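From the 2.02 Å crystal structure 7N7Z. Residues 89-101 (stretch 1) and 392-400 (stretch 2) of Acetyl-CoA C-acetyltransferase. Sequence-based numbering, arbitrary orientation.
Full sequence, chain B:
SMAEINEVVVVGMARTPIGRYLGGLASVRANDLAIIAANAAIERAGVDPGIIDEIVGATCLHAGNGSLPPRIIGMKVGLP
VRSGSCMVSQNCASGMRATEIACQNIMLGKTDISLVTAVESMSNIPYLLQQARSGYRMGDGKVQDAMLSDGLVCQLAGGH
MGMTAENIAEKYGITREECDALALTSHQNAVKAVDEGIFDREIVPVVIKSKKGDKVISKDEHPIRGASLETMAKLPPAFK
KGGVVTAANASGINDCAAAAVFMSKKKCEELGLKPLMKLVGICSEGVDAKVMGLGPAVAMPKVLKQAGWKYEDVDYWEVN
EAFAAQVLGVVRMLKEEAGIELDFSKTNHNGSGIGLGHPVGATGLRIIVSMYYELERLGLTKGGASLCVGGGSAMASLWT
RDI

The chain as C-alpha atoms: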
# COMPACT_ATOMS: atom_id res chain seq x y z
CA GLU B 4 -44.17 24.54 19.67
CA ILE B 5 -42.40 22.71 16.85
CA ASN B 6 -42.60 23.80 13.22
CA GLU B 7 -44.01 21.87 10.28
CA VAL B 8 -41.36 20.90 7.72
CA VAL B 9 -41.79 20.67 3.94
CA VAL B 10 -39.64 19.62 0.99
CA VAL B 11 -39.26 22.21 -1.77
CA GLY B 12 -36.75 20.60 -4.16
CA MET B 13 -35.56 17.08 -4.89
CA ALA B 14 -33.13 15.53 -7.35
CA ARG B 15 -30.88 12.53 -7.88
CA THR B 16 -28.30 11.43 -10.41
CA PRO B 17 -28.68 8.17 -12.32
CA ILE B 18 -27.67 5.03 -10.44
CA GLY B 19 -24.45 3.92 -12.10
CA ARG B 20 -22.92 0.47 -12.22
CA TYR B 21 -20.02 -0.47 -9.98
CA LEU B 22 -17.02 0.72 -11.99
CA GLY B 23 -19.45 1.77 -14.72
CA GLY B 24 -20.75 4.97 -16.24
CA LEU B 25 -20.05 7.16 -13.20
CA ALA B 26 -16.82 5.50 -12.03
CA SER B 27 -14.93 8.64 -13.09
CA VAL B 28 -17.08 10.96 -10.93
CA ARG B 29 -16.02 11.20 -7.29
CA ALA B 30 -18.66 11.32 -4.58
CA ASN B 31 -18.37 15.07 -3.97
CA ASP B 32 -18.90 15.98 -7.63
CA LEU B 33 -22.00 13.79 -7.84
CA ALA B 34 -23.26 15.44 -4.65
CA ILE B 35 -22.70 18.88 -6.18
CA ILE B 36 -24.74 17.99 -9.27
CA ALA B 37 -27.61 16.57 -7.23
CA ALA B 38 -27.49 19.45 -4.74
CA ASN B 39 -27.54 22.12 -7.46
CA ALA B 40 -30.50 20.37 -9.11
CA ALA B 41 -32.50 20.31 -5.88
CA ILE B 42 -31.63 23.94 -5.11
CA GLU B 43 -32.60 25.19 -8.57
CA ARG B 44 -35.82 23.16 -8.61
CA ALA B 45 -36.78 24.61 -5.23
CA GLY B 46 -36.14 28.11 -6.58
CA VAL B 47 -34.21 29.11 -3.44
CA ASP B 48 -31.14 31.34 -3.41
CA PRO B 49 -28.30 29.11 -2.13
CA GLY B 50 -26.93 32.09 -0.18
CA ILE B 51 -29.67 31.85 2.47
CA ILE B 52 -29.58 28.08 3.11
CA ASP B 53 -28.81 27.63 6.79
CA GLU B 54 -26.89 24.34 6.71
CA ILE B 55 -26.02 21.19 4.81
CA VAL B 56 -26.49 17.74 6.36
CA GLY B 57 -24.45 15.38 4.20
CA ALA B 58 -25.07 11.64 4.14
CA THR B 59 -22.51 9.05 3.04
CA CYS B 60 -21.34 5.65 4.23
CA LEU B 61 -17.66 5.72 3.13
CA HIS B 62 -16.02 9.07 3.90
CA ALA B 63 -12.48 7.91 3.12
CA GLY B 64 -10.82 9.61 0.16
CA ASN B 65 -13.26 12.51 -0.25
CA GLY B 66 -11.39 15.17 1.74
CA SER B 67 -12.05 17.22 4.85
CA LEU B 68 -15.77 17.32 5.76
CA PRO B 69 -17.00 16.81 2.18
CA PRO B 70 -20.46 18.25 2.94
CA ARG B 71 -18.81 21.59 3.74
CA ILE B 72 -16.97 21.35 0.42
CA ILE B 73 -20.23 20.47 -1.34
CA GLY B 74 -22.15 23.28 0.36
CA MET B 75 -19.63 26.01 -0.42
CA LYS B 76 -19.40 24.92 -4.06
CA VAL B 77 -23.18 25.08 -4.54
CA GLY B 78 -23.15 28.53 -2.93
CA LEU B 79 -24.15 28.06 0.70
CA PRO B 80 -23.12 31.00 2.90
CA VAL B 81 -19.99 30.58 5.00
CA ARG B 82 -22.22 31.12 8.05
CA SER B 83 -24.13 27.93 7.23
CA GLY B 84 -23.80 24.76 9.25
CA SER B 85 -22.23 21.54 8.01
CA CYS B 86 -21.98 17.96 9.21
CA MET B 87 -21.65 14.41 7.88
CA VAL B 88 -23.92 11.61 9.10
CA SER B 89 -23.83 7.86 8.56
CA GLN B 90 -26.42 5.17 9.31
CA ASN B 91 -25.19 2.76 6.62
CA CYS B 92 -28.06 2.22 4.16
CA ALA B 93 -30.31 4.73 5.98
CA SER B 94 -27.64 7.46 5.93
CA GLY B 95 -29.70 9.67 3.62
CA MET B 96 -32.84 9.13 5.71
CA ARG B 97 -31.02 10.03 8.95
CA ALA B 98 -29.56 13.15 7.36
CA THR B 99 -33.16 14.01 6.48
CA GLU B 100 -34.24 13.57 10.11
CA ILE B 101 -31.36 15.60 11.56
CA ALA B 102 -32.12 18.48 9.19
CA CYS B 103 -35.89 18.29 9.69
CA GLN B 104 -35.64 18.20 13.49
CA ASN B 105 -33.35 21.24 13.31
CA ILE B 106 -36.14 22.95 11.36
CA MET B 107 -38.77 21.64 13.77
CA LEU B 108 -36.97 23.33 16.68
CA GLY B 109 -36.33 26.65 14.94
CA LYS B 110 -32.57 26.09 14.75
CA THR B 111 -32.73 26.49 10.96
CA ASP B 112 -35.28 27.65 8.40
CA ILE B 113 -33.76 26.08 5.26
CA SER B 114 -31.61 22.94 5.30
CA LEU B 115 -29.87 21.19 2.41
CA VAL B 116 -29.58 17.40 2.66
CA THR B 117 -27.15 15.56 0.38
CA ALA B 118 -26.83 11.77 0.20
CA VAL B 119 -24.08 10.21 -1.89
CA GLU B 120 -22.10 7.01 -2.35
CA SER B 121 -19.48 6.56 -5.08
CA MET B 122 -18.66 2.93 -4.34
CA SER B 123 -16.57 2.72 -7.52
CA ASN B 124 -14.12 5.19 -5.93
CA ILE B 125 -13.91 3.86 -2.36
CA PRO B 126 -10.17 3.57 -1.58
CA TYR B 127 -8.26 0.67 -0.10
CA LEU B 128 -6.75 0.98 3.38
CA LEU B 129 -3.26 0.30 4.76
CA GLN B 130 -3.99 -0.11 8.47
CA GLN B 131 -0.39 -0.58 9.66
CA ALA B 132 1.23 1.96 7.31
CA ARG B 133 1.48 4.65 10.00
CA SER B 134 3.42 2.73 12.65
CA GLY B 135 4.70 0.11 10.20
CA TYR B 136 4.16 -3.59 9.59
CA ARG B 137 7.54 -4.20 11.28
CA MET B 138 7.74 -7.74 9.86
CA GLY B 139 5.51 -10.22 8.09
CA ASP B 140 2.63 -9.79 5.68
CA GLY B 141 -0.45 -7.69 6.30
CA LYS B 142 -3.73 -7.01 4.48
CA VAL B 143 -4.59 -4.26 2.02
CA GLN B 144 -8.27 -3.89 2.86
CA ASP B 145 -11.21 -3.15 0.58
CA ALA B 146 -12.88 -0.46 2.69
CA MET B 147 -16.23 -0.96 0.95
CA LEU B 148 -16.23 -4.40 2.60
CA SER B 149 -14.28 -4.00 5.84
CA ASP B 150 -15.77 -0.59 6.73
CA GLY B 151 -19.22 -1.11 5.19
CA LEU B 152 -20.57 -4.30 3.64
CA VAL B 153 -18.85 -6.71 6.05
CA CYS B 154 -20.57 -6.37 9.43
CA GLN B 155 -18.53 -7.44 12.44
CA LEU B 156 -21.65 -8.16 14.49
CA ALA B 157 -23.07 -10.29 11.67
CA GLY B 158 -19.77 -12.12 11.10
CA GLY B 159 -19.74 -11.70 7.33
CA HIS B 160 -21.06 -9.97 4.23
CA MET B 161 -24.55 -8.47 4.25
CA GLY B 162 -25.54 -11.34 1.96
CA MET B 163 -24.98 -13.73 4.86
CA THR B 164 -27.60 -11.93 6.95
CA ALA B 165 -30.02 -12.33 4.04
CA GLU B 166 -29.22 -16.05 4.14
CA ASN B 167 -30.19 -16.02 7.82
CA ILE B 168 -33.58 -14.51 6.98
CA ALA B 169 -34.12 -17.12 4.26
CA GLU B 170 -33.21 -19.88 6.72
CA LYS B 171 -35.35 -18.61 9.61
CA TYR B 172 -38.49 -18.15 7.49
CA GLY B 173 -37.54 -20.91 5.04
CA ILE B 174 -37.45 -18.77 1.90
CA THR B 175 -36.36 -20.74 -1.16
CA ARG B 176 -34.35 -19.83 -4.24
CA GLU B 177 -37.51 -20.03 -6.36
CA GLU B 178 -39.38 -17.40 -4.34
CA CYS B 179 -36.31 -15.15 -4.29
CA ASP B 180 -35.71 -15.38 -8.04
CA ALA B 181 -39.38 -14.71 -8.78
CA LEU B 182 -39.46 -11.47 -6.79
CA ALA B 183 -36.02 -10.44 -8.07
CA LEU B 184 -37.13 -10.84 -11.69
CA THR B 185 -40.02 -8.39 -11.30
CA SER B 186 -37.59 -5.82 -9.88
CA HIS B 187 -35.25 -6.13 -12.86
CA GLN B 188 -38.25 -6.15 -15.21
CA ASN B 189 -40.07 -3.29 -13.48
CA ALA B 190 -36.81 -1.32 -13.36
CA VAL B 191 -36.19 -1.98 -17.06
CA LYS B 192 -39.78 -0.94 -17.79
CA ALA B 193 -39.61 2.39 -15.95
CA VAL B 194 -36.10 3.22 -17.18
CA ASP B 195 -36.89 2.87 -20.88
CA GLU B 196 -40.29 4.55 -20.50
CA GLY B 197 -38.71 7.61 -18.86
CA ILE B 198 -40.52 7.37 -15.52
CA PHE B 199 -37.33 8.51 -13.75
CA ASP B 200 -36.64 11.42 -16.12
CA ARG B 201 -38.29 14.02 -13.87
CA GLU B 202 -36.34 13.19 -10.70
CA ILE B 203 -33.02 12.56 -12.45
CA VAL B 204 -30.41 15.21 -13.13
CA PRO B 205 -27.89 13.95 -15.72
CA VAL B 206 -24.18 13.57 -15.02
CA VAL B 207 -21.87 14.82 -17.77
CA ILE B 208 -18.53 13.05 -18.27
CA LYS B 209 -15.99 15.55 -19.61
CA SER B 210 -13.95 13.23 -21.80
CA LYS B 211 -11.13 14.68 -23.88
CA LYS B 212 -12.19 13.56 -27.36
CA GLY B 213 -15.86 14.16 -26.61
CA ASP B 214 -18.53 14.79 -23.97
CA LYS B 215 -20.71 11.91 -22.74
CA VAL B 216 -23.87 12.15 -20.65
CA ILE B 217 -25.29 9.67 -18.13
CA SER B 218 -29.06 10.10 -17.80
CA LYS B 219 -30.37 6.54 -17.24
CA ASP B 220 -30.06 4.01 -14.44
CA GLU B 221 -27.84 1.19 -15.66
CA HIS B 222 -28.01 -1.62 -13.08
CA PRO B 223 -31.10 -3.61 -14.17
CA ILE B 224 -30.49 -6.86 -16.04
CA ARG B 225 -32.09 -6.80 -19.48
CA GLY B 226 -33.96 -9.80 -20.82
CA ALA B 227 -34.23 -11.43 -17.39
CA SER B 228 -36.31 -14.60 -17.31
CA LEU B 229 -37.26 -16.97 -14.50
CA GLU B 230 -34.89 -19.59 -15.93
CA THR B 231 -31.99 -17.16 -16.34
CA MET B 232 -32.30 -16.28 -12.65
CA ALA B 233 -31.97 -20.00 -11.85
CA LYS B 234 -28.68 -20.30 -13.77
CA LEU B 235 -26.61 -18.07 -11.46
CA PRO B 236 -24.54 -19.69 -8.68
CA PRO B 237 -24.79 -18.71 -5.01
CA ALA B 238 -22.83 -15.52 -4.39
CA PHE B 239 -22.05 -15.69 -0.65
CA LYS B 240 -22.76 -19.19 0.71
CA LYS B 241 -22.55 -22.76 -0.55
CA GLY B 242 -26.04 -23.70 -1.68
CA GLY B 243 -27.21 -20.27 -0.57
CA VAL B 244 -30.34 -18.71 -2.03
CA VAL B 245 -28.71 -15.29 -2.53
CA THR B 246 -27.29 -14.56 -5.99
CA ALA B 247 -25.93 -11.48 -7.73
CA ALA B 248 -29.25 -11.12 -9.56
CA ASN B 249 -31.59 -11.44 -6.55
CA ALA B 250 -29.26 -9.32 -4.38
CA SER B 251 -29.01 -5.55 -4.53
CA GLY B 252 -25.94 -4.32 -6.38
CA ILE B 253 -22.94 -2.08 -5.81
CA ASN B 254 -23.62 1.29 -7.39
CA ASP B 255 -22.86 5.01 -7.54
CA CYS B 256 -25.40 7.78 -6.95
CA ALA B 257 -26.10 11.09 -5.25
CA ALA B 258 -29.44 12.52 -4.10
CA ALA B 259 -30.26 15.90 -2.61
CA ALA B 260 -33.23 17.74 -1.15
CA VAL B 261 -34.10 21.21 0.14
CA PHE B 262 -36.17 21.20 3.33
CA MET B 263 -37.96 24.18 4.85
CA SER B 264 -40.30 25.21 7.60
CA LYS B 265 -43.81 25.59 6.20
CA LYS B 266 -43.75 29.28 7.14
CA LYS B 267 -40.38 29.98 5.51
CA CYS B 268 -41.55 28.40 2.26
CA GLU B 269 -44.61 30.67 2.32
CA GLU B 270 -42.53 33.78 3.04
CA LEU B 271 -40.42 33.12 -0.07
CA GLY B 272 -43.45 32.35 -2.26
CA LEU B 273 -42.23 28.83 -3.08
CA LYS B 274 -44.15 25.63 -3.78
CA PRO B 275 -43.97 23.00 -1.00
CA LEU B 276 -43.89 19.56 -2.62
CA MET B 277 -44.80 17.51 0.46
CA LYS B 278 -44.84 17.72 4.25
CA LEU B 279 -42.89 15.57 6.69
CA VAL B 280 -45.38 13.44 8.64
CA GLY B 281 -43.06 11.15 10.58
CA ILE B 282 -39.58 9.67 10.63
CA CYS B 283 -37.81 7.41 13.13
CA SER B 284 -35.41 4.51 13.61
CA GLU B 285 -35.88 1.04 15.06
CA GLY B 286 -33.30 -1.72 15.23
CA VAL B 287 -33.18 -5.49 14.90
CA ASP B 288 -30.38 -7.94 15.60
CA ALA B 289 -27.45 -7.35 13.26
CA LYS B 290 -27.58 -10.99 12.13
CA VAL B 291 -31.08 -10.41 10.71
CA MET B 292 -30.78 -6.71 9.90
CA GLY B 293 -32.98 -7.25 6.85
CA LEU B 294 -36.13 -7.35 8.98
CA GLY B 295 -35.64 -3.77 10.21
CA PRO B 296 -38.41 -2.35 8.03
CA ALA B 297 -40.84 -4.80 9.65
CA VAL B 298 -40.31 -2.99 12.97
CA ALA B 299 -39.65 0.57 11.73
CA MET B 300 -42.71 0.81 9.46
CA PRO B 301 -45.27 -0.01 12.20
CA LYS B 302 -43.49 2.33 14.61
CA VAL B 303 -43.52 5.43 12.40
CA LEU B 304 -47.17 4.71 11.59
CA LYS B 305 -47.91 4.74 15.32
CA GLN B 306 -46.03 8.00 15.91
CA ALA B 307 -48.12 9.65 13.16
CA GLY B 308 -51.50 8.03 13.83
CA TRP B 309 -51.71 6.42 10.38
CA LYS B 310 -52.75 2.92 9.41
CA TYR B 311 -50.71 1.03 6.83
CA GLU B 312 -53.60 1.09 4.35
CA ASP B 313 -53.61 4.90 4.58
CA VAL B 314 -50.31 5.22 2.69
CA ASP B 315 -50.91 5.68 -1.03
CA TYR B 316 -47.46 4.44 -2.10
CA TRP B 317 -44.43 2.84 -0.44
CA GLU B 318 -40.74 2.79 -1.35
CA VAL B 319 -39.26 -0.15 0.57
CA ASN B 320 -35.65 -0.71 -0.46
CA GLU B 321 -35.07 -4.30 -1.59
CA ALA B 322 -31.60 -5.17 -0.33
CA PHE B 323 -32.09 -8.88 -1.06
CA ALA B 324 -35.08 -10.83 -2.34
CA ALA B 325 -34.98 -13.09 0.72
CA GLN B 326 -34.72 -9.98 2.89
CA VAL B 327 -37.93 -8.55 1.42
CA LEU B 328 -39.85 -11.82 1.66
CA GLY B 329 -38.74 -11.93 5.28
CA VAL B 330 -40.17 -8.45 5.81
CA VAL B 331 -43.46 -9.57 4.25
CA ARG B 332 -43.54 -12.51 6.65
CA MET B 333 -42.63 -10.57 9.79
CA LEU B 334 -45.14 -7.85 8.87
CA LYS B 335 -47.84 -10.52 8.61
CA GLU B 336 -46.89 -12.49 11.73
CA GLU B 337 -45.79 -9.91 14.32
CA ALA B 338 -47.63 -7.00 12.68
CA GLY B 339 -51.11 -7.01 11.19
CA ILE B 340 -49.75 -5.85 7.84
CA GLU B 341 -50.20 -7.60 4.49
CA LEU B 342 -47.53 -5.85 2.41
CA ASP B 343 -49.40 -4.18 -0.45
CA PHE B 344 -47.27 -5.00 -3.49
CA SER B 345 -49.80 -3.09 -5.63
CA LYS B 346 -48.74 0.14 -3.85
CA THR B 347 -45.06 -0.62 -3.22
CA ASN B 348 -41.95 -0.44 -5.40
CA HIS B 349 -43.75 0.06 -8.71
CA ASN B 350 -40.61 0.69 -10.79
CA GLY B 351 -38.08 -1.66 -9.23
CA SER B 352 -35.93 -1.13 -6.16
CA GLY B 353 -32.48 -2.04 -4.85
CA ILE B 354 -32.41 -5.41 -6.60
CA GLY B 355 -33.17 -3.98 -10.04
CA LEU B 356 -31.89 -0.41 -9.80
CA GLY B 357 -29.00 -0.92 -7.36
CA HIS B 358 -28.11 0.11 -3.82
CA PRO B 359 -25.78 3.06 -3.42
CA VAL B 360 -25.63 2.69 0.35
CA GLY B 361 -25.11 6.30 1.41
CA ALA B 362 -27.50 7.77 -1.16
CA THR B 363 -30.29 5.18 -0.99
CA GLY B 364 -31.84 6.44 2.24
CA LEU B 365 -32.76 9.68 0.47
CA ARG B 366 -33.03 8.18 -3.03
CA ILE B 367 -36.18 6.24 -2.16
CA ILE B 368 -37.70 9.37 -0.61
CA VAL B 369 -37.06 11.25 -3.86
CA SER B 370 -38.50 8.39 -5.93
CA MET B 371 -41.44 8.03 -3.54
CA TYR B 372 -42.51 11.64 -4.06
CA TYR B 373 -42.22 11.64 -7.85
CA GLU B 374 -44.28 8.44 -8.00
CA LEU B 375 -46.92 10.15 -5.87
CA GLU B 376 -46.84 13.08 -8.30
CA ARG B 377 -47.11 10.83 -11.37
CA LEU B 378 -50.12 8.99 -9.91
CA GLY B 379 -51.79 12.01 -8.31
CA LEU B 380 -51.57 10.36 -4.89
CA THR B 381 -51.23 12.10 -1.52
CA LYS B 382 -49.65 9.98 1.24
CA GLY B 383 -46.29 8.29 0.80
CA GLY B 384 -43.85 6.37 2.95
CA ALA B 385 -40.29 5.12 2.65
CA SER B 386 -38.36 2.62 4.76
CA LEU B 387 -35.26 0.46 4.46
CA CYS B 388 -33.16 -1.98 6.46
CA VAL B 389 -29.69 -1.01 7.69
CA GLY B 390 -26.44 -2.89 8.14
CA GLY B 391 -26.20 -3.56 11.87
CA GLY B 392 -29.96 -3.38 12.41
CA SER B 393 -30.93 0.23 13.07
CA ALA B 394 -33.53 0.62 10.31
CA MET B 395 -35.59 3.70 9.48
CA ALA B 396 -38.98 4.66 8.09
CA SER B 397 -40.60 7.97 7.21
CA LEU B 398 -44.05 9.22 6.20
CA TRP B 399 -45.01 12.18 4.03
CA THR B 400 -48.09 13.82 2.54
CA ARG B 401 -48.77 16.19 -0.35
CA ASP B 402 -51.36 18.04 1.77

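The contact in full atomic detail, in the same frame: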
# COMPACT_ATOMS: atom_id res chain seq x y z
N SER B 89 -23.83 9.20 9.12
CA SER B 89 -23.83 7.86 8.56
C SER B 89 -24.71 6.95 9.40
O SER B 89 -24.54 6.87 10.62
CB SER B 89 -22.41 7.29 8.48
OG SER B 89 -22.42 5.99 7.91
N GLN B 90 -25.65 6.28 8.75
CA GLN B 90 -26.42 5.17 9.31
C GLN B 90 -26.48 4.04 8.28
O GLN B 90 -27.54 3.48 7.99
CB GLN B 90 -27.81 5.62 9.74
CG GLN B 90 -28.52 4.63 10.66
CD GLN B 90 -29.69 5.24 11.41
OE1 GLN B 90 -29.65 6.40 11.82
NE2 GLN B 90 -30.75 4.45 11.61
N ASN B 91 -25.32 3.73 7.70
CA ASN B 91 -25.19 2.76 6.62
C ASN B 91 -26.23 3.03 5.53
O ASN B 91 -26.22 4.10 4.91
CB ASN B 91 -25.29 1.33 7.16
CG ASN B 91 -23.96 0.81 7.68
OD1 ASN B 91 -22.90 1.17 7.17
ND2 ASN B 91 -24.02 -0.03 8.70
N CYS B 92 -27.14 2.08 5.29
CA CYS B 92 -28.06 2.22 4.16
C CYS B 92 -29.06 3.35 4.39
O CYS B 92 -29.55 3.94 3.42
CB CYS B 92 -28.79 0.90 3.92
SG CYS B 92 -27.71 -0.55 3.99
N ALA B 93 -29.37 3.67 5.65
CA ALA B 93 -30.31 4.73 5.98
C ALA B 93 -29.62 6.07 6.20
O ALA B 93 -30.21 6.97 6.81
CB ALA B 93 -31.12 4.35 7.21
N SER B 94 -28.38 6.22 5.73
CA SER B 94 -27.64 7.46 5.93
C SER B 94 -28.45 8.66 5.42
O SER B 94 -28.62 9.65 6.13
CB SER B 94 -26.30 7.37 5.21
OG SER B 94 -25.33 6.75 6.03
N GLY B 95 -28.95 8.57 4.19
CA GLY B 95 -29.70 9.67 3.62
C GLY B 95 -30.99 9.96 4.37
O GLY B 95 -31.44 11.11 4.42
N MET B 96 -31.60 8.93 4.96
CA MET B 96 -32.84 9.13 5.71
C MET B 96 -32.57 9.69 7.10
O MET B 96 -33.43 10.39 7.66
CB MET B 96 -33.59 7.80 5.80
CG MET B 96 -34.89 7.85 6.61
SD MET B 96 -36.22 6.72 6.14
CE MET B 96 -36.25 6.85 4.35
N ARG B 97 -31.39 9.42 7.67
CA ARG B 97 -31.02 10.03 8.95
C ARG B 97 -30.58 11.47 8.78
O ARG B 97 -30.88 12.32 9.62
CB ARG B 97 -29.93 9.21 9.64
CG ARG B 97 -29.66 9.61 11.09
CD ARG B 97 -30.88 9.36 11.99
NE ARG B 97 -30.69 9.86 13.35
CZ ARG B 97 -30.25 9.14 14.37
NH1 ARG B 97 -29.91 7.87 14.22
NH2 ARG B 97 -30.15 9.70 15.57
N ALA B 98 -29.84 11.76 7.70
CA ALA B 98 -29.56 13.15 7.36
C ALA B 98 -30.84 13.95 7.22
O ALA B 98 -30.93 15.10 7.66
CB ALA B 98 -28.74 13.23 6.07
N THR B 99 -31.87 13.35 6.61
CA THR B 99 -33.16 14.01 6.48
C THR B 99 -33.75 14.32 7.85
O THR B 99 -34.27 15.42 8.08
CB THR B 99 -34.11 13.14 5.66
OG1 THR B 99 -33.60 13.00 4.33
CG2 THR B 99 -35.50 13.76 5.61
N GLU B 100 -33.69 13.35 8.77
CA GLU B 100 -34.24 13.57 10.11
C GLU B 100 -33.49 14.68 10.83
O GLU B 100 -34.10 15.61 11.38
CB GLU B 100 -34.19 12.28 10.91
CG GLU B 100 -35.07 12.30 12.15
CD GLU B 100 -34.94 11.05 13.00
OE1 GLU B 100 -35.97 10.56 13.50
OE2 GLU B 100 -33.80 10.57 13.19
N ILE B 101 -32.15 14.60 10.85
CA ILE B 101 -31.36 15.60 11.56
C ILE B 101 -31.70 17.00 11.07
O ILE B 101 -31.90 17.93 11.86
CB ILE B 101 -29.85 15.30 11.39
CG1 ILE B 101 -29.48 14.02 12.14
CG2 ILE B 101 -29.02 16.48 11.89
CD1 ILE B 101 -28.16 13.41 11.69
N GLY B 392 -28.62 -3.19 11.90
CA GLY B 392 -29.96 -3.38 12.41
C GLY B 392 -30.80 -2.12 12.48
O GLY B 392 -32.01 -2.17 12.22
N SER B 393 -30.18 -1.00 12.84
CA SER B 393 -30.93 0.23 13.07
C SER B 393 -31.60 0.73 11.79
O SER B 393 -31.03 1.57 11.08
CB SER B 393 -30.01 1.31 13.65
OG SER B 393 -29.56 0.96 14.94
N ALA B 394 -32.80 0.25 11.51
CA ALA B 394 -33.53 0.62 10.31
C ALA B 394 -34.34 1.89 10.53
O ALA B 394 -34.51 2.36 11.66
CB ALA B 394 -34.44 -0.53 9.87
N MET B 395 -34.86 2.44 9.44
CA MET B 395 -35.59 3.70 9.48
C MET B 395 -36.82 3.62 8.60
O MET B 395 -36.91 2.80 7.68
CB MET B 395 -34.71 4.87 9.02
CG MET B 395 -33.84 5.45 10.12
SD MET B 395 -32.91 6.90 9.57
CE MET B 395 -34.06 8.21 10.00
N ALA B 396 -37.78 4.50 8.89
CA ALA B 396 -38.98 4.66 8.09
C ALA B 396 -39.46 6.10 8.24
O ALA B 396 -39.22 6.74 9.26
CB ALA B 396 -40.08 3.68 8.51
N SER B 397 -40.13 6.60 7.20
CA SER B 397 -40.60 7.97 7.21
C SER B 397 -41.91 8.05 6.43
O SER B 397 -42.15 7.27 5.51
CB SER B 397 -39.56 8.93 6.61
OG SER B 397 -39.15 8.50 5.32
N LEU B 398 -42.74 9.02 6.81
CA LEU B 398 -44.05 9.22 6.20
C LEU B 398 -44.21 10.67 5.77
O LEU B 398 -43.72 11.58 6.43
CB LEU B 398 -45.18 8.84 7.17
CG LEU B 398 -45.18 7.38 7.62
CD1 LEU B 398 -46.00 7.23 8.89
CD2 LEU B 398 -45.70 6.47 6.52
N TRP B 399 -44.89 10.86 4.64
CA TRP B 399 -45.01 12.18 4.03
C TRP B 399 -46.38 12.30 3.39
O TRP B 399 -47.04 11.30 3.08
CB TRP B 399 -43.91 12.41 2.98
CG TRP B 399 -42.52 12.03 3.43
CD1 TRP B 399 -42.03 10.76 3.62
CD2 TRP B 399 -41.45 12.92 3.75
NE1 TRP B 399 -40.73 10.82 4.03
CE2 TRP B 399 -40.35 12.13 4.13
CE3 TRP B 399 -41.32 14.31 3.76
CZ2 TRP B 399 -39.13 12.68 4.51
CZ3 TRP B 399 -40.11 14.86 4.14
CH2 TRP B 399 -39.03 14.05 4.51
N THR B 400 -46.82 13.55 3.20
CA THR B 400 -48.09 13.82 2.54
C THR B 400 -47.95 15.05 1.66
O THR B 400 -47.20 15.98 1.97
CB THR B 400 -49.23 14.04 3.54
OG1 THR B 400 -50.47 14.16 2.84
CG2 THR B 400 -49.00 15.31 4.37

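The contact sets a helix, 94-101, across a strand, 394-400, with the axes 8.8 Å apart at closest approach and their N-to-C directions 55° apart. Nearly 300 residues of sequence separate the two, yet they bury 428 Å² between them, and one hydrogen bond crosses the contact. The rest is packing, governed by the alternation of the strand.

Gly392 touches nothing in the other stretch. Its backbone angles, phi 130° and psi -38°, would jam a CB against the carbonyl oxygen of the residue before, which by itself calls for glycine. The contact begins at Ser393, where the side-chain amide of Gln90 reaches over: Gln90 NE2 donates to Ser393 O at 2.9 Å, with an angle of 163° at the hydrogen. The donor is well prepared. Its chi1 and chi2 are both t, so the side chain is extended, and the other end of the amide is held from its own stretch, Arg97 NH1 donating to Gln90 OE1 at 2.8 Å. Fixing both ends of the amide this way leaves little doubt about its orientation. The same NE2 lies 3.8 Å from Ser393 CB, while the hydroxyl of Ser393 finds its hydrogen bond elsewhere in the structure.

Ala394 turns its CB away, and Met395 turns toward the helix, giving up 129 Å², the largest share of any residue here. Its side chain runs past Gln90, with Met395 CG 3.6 Å from Gln90 NE2, and lodges against the first turn of the helix. Met395 SD sits 3.9 Å from Ala93 CB, at the N-cap position, and 3.8 Å from Arg97 CB. Further out, Met395 CE packs 3.5 Å from Met96 CG and 3.3 Å from Met96 O, a carbonyl that also accepts the backbone hydrogen bond from Glu100 N. The sulfur also lies close to the helix backbone, Met395 SD 3.5 Å from Arg97 N and 3.9 Å from Ala93 O. Beside the methyl, Glu100 OE2 stands 4.0 Å from Met395 CE; this carboxylate is paired with the guanidinium of its neighbour, Arg97 NE to Glu100 OE2 at 3.2 Å, through charge alone, since no N-H points at the oxygen.

Ala396 again faces away, but Met96 comes near its backbone, Met96 SD lying 3.9 Å from Ala396 N. One methionine thus reaches from strand to helix and the other from helix to strand. Met96 continues to Ser397, whose CB points back toward the helix: Met96 CE is 3.5 Å from Ser397 OG. That hydroxyl is not left unpaired, for Trp399 NE1 donates to Ser397 OG at 3.1 Å, bridging two residues on the same face of the strand.

Leu398 is out of reach. Trp399 closes the contact, its ring meeting the helix edge-on, with Thr99 CG2 3.7 Å from Trp399 CH2 and near the ring plane. The hydroxyl of Thr99 bonds within the helix, Thr99 OG1 to Gly95 O at 2.9 Å, while its methyl meets the ring.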